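Local coordinates for putative hydrolase YdeN (Bacillus subtilis, PDB 1UXO), which is probably a serine hydrolase of the alpha/beta-hydrolase fold, belonging to the RBBP9 family, although its natural substrate is not established, at residues Pro44-Trp52 against Leu108-Gln116. The protein carries 2 engineered substitutions. Residues are numbered along the deposited sequence; the frame is centred on the assembly and turned at random.
Sequences PLQPRLEDW and LQMLDEFTQ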
loop_
_atom_site.group_PDB
_atom_site.type_symbol
_atom_site.label_atom_id
_atom_site.label_comp_id
_atom_site.label_asym_id
_atom_site.label_seq_id
_atom_site.Cartn_x
_atom_site.Cartn_y
_atom_site.Cartn_z
ATOM N N PRO A 44 -15.788 3.299 2.261
ATOM C CA PRO A 44 -14.551 4.017 2.583
ATOM C C PRO A 44 -14.751 5.081 3.689
ATOM O O PRO A 44 -13.789 5.456 4.353
ATOM C CB PRO A 44 -14.133 4.613 1.229
ATOM C CG PRO A 44 -15.406 4.743 0.480
ATOM C CD PRO A 44 -16.198 3.516 0.870
ATOM N N LEU A 45 -15.988 5.522 3.933
ATOM C CA LEU A 45 -16.220 6.457 5.070
ATOM C C LEU A 45 -16.329 5.811 6.458
ATOM O O LEU A 45 -16.142 6.496 7.476
ATOM C CB LEU A 45 -17.449 7.314 4.828
ATOM C CG LEU A 45 -17.480 8.192 3.581
ATOM C CD1 LEU A 45 -18.855 8.894 3.552
ATOM C CD2 LEU A 45 -16.389 9.208 3.584
ATOM N N GLN A 46 -16.647 4.520 6.505
ATOM C CA GLN A 46 -16.675 3.737 7.744
ATOM C C GLN A 46 -16.128 2.348 7.479
ATOM O O GLN A 46 -16.848 1.316 7.474
ATOM C CB GLN A 46 -18.087 3.583 8.294
ATOM C CG GLN A 46 -18.731 4.861 8.693
ATOM C CD GLN A 46 -20.177 4.681 9.156
ATOM O OE1 GLN A 46 -20.435 4.384 10.332
ATOM N NE2 GLN A 46 -21.123 4.876 8.225
ATOM N N PRO A 47 -14.838 2.293 7.225
ATOM C CA PRO A 47 -14.237 1.035 6.800
ATOM C C PRO A 47 -14.110 -0.001 7.917
ATOM O O PRO A 47 -13.884 0.365 9.053
ATOM C CB PRO A 47 -12.835 1.463 6.341
ATOM C CG PRO A 47 -12.579 2.697 6.975
ATOM C CD PRO A 47 -13.857 3.384 7.315
ATOM N N ARG A 48 -14.235 -1.264 7.536
ATOM C CA ARG A 48 -14.203 -2.420 8.438
ATOM C C ARG A 48 -13.199 -3.371 7.822
ATOM O O ARG A 48 -13.287 -3.668 6.656
ATOM C CB ARG A 48 -15.580 -3.117 8.509
ATOM C CG ARG A 48 -16.701 -2.209 9.049
ATOM C CD ARG A 48 -16.334 -1.468 10.349
ATOM N NE ARG A 48 -15.919 -2.374 11.422
ATOM C CZ ARG A 48 -16.750 -3.192 12.092
ATOM N NH1 ARG A 48 -18.046 -3.226 11.802
ATOM N NH2 ARG A 48 -16.278 -3.981 13.056
ATOM N N LEU A 49 -12.232 -3.783 8.627
ATOM C CA LEU A 49 -11.155 -4.667 8.176
ATOM C C LEU A 49 -11.660 -5.923 7.519
ATOM O O LEU A 49 -11.140 -6.320 6.458
ATOM C CB LEU A 49 -10.225 -5.038 9.348
ATOM C CG LEU A 49 -9.076 -6.041 9.107
ATOM C CD1 LEU A 49 -8.117 -5.483 8.062
ATOM C CD2 LEU A 49 -8.319 -6.359 10.384
ATOM N N GLU A 50 -12.618 -6.599 8.156
ATOM C CA GLU A 50 -13.100 -7.857 7.561
ATOM C C GLU A 50 -13.671 -7.683 6.155
ATOM O O GLU A 50 -13.444 -8.499 5.326
ATOM C CB GLU A 50 -14.080 -8.623 8.483
ATOM C CG GLU A 50 -13.383 -9.084 9.743
ATOM C CD GLU A 50 -12.119 -9.936 9.516
ATOM O OE1 GLU A 50 -12.150 -10.855 8.628
ATOM O OE2 GLU A 50 -11.102 -9.666 10.232
ATOM N N ASP A 51 -14.356 -6.577 5.901
ATOM C CA ASP A 51 -14.927 -6.318 4.576
ATOM C C ASP A 51 -13.828 -5.943 3.574
ATOM O O ASP A 51 -13.877 -6.362 2.460
ATOM C CB ASP A 51 -15.979 -5.238 4.638
ATOM C CG ASP A 51 -17.175 -5.630 5.515
ATOM O OD1 ASP A 51 -17.517 -6.832 5.508
ATOM O OD2 ASP A 51 -17.819 -4.803 6.256
ATOM N N TRP A 52 -12.805 -5.202 4.006
ATOM C CA TRP A 52 -11.686 -4.875 3.113
ATOM C C TRP A 52 -10.944 -6.207 2.741
ATOM O O TRP A 52 -10.599 -6.437 1.538
ATOM C CB TRP A 52 -10.752 -3.835 3.745
ATOM C CG TRP A 52 -11.268 -2.449 3.644
ATOM C CD1 TRP A 52 -12.571 -2.039 3.742
ATOM C CD2 TRP A 52 -10.494 -1.262 3.386
ATOM N NE1 TRP A 52 -12.650 -0.683 3.566
ATOM C CE2 TRP A 52 -11.392 -0.178 3.351
ATOM C CE3 TRP A 52 -9.120 -1.005 3.187
ATOM C CZ2 TRP A 52 -10.991 1.143 3.090
ATOM C CZ3 TRP A 52 -8.728 0.290 2.915
ATOM C CH2 TRP A 52 -9.664 1.357 2.872
ATOM N N LEU A 108 -6.948 9.287 14.215
ATOM C CA LEU A 108 -7.981 8.454 13.561
ATOM C C LEU A 108 -8.145 7.110 14.303
ATOM O O LEU A 108 -7.966 6.021 13.757
ATOM C CB LEU A 108 -7.571 8.221 12.102
ATOM C CG LEU A 108 -7.788 9.418 11.161
ATOM C CD1 LEU A 108 -7.219 9.123 9.740
ATOM C CD2 LEU A 108 -9.268 9.750 11.022
ATOM N N GLN A 109 -8.499 7.190 15.574
ATOM C CA GLN A 109 -8.665 6.003 16.409
ATOM C C GLN A 109 -9.861 5.119 15.956
ATOM O O GLN A 109 -9.876 3.887 16.168
ATOM C CB GLN A 109 -8.690 6.421 17.919
ATOM C CG GLN A 109 -7.294 6.850 18.416
ATOM C CD GLN A 109 -7.193 7.200 19.915
ATOM O OE1 GLN A 109 -8.175 7.235 20.578
ATOM N NE2 GLN A 109 -5.994 7.472 20.409
HETATM N N MSE A 110 -10.816 5.719 15.237
HETATM C CA MSE A 110 -11.922 4.991 14.631
HETATM C C MSE A 110 -11.479 3.872 13.684
HETATM O O MSE A 110 -12.271 2.992 13.315
HETATM C CB MSE A 110 -12.785 5.970 13.805
HETATM C CG MSE A 110 -11.976 6.882 12.768
HETATM SE SE MSE A 110 -13.317 7.695 11.599
HETATM C CE MSE A 110 -14.179 6.079 10.586
ATOM N N LEU A 111 -10.218 3.913 13.270
ATOM C CA LEU A 111 -9.633 2.942 12.351
ATOM C C LEU A 111 -8.768 1.908 13.072
ATOM O O LEU A 111 -8.073 1.112 12.423
ATOM C CB LEU A 111 -8.813 3.696 11.282
ATOM C CG LEU A 111 -9.444 4.844 10.482
ATOM C CD1 LEU A 111 -8.431 5.385 9.428
ATOM C CD2 LEU A 111 -10.718 4.373 9.794
ATOM N N ASP A 112 -8.797 1.904 14.416
ATOM C CA ASP A 112 -7.942 1.030 15.191
ATOM C C ASP A 112 -8.052 -0.434 14.892
ATOM O O ASP A 112 -7.075 -1.157 15.081
ATOM C CB ASP A 112 -8.140 1.229 16.712
ATOM C CG ASP A 112 -7.405 2.426 17.260
ATOM O OD1 ASP A 112 -6.610 3.098 16.563
ATOM O OD2 ASP A 112 -7.558 2.785 18.480
ATOM N N GLU A 113 -9.194 -0.891 14.377
ATOM C CA GLU A 113 -9.344 -2.302 14.167
ATOM C C GLU A 113 -8.408 -2.813 13.076
ATOM O O GLU A 113 -8.076 -3.979 13.067
ATOM C CB GLU A 113 -10.794 -2.693 13.883
ATOM C CG GLU A 113 -11.288 -2.402 12.521
ATOM C CD GLU A 113 -12.719 -2.873 12.370
ATOM O OE1 GLU A 113 -13.504 -2.853 13.377
ATOM O OE2 GLU A 113 -13.072 -3.246 11.278
ATOM N N PHE A 114 -7.962 -1.922 12.185
ATOM C CA PHE A 114 -7.077 -2.322 11.071
ATOM C C PHE A 114 -5.652 -2.667 11.537
ATOM O O PHE A 114 -4.955 -3.381 10.848
ATOM C CB PHE A 114 -7.041 -1.221 10.025
ATOM C CG PHE A 114 -8.200 -1.270 9.062
ATOM C CD1 PHE A 114 -8.036 -1.757 7.790
ATOM C CD2 PHE A 114 -9.460 -0.867 9.455
ATOM C CE1 PHE A 114 -9.072 -1.777 6.927
ATOM C CE2 PHE A 114 -10.497 -0.898 8.621
ATOM C CZ PHE A 114 -10.323 -1.352 7.345
ATOM N N THR A 115 -5.245 -2.128 12.690
ATOM C CA THR A 115 -3.903 -2.309 13.235
ATOM C C THR A 115 -3.836 -2.901 14.626
ATOM O O THR A 115 -2.750 -3.054 15.182
ATOM C CB THR A 115 -3.146 -0.960 13.271
ATOM O OG1 THR A 115 -3.902 0.004 14.034
ATOM C CG2 THR A 115 -3.007 -0.371 11.889
ATOM N N GLN A 116 -4.947 -3.273 15.208
ATOM C CA GLN A 116 -4.850 -3.810 16.546
ATOM C C GLN A 116 -4.294 -5.232 16.421
ATOM O O GLN A 116 -4.636 -5.963 15.486
ATOM C CB GLN A 116 -6.163 -3.725 17.302
ATOM C CG GLN A 116 -6.998 -4.866 17.189
ATOM C CD GLN A 116 -8.330 -4.684 17.920
ATOM O OE1 GLN A 116 -9.352 -5.083 17.397
ATOM N NE2 GLN A 116 -8.314 -4.042 19.076
HETATM O O HOH W 1 -14.252 2.604 10.769
HETATM O O HOH W 2 -13.840 -5.839 10.714
#
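F114 reaches from the loop after strand 92-98 into the turn that starts helix 49-57. Its CB leads into a ring whose CD1 lies 3.7 Å from CD1 of L49, while CE1 packs against CA of L49 and comes within 3.8 Å of CE3 of W52. CZ, at the tip, lies against the L49 backbone, 3.5 Å from CA, with CB of P47 beside it, and CE2 approaches the carbonyl oxygen of P47 near the ring plane. L49 covers one face of this ring: its CB sits almost exactly on the ring normal in a CH-pi contact. The leading edge of F114, with CZ over the indole face, meets W52 in a T-shaped pair, the planes 81° apart. The W52 ring also meets that of H11, and P42 O accepts the bond from the indole NE1.

Alongside this apolar group, E113 binds the helix start. A chi1 of 77° sets CG between the backbone N and carbonyl carbon, and the extended chain then carries the carboxylate to the N-cap residue R48. The arginine, bent at chi2 and chi3, grips it side-on in a salt bridge of two hydrogen bonds: NE lies 3.0 Å from OE2, on its syn side but 31° out of the carboxylate plane, and NH2 lies 3.0 Å from OE1, on the syn lone pair of that oxygen. The anti lone pair of OE2 takes the backbone N-H of L49 at 2.8 Å, and a water links the same oxygen to E50 N. A second water joins P47 O to M110 O, while L111, whose side chain is about 7 Å from that of the predicted catalytic S73, packs CD2 against CG of P47.

E113 thus ties this loop of the alpha/beta-hydrolase fold to the N-terminal end of helix 49-57. With a guanidinium, the L49 N-H and a water-linked E50 N-H around it, its carboxylate is probably stabilised as the anion, and its negative charge would complement the positive end of the helix dipole.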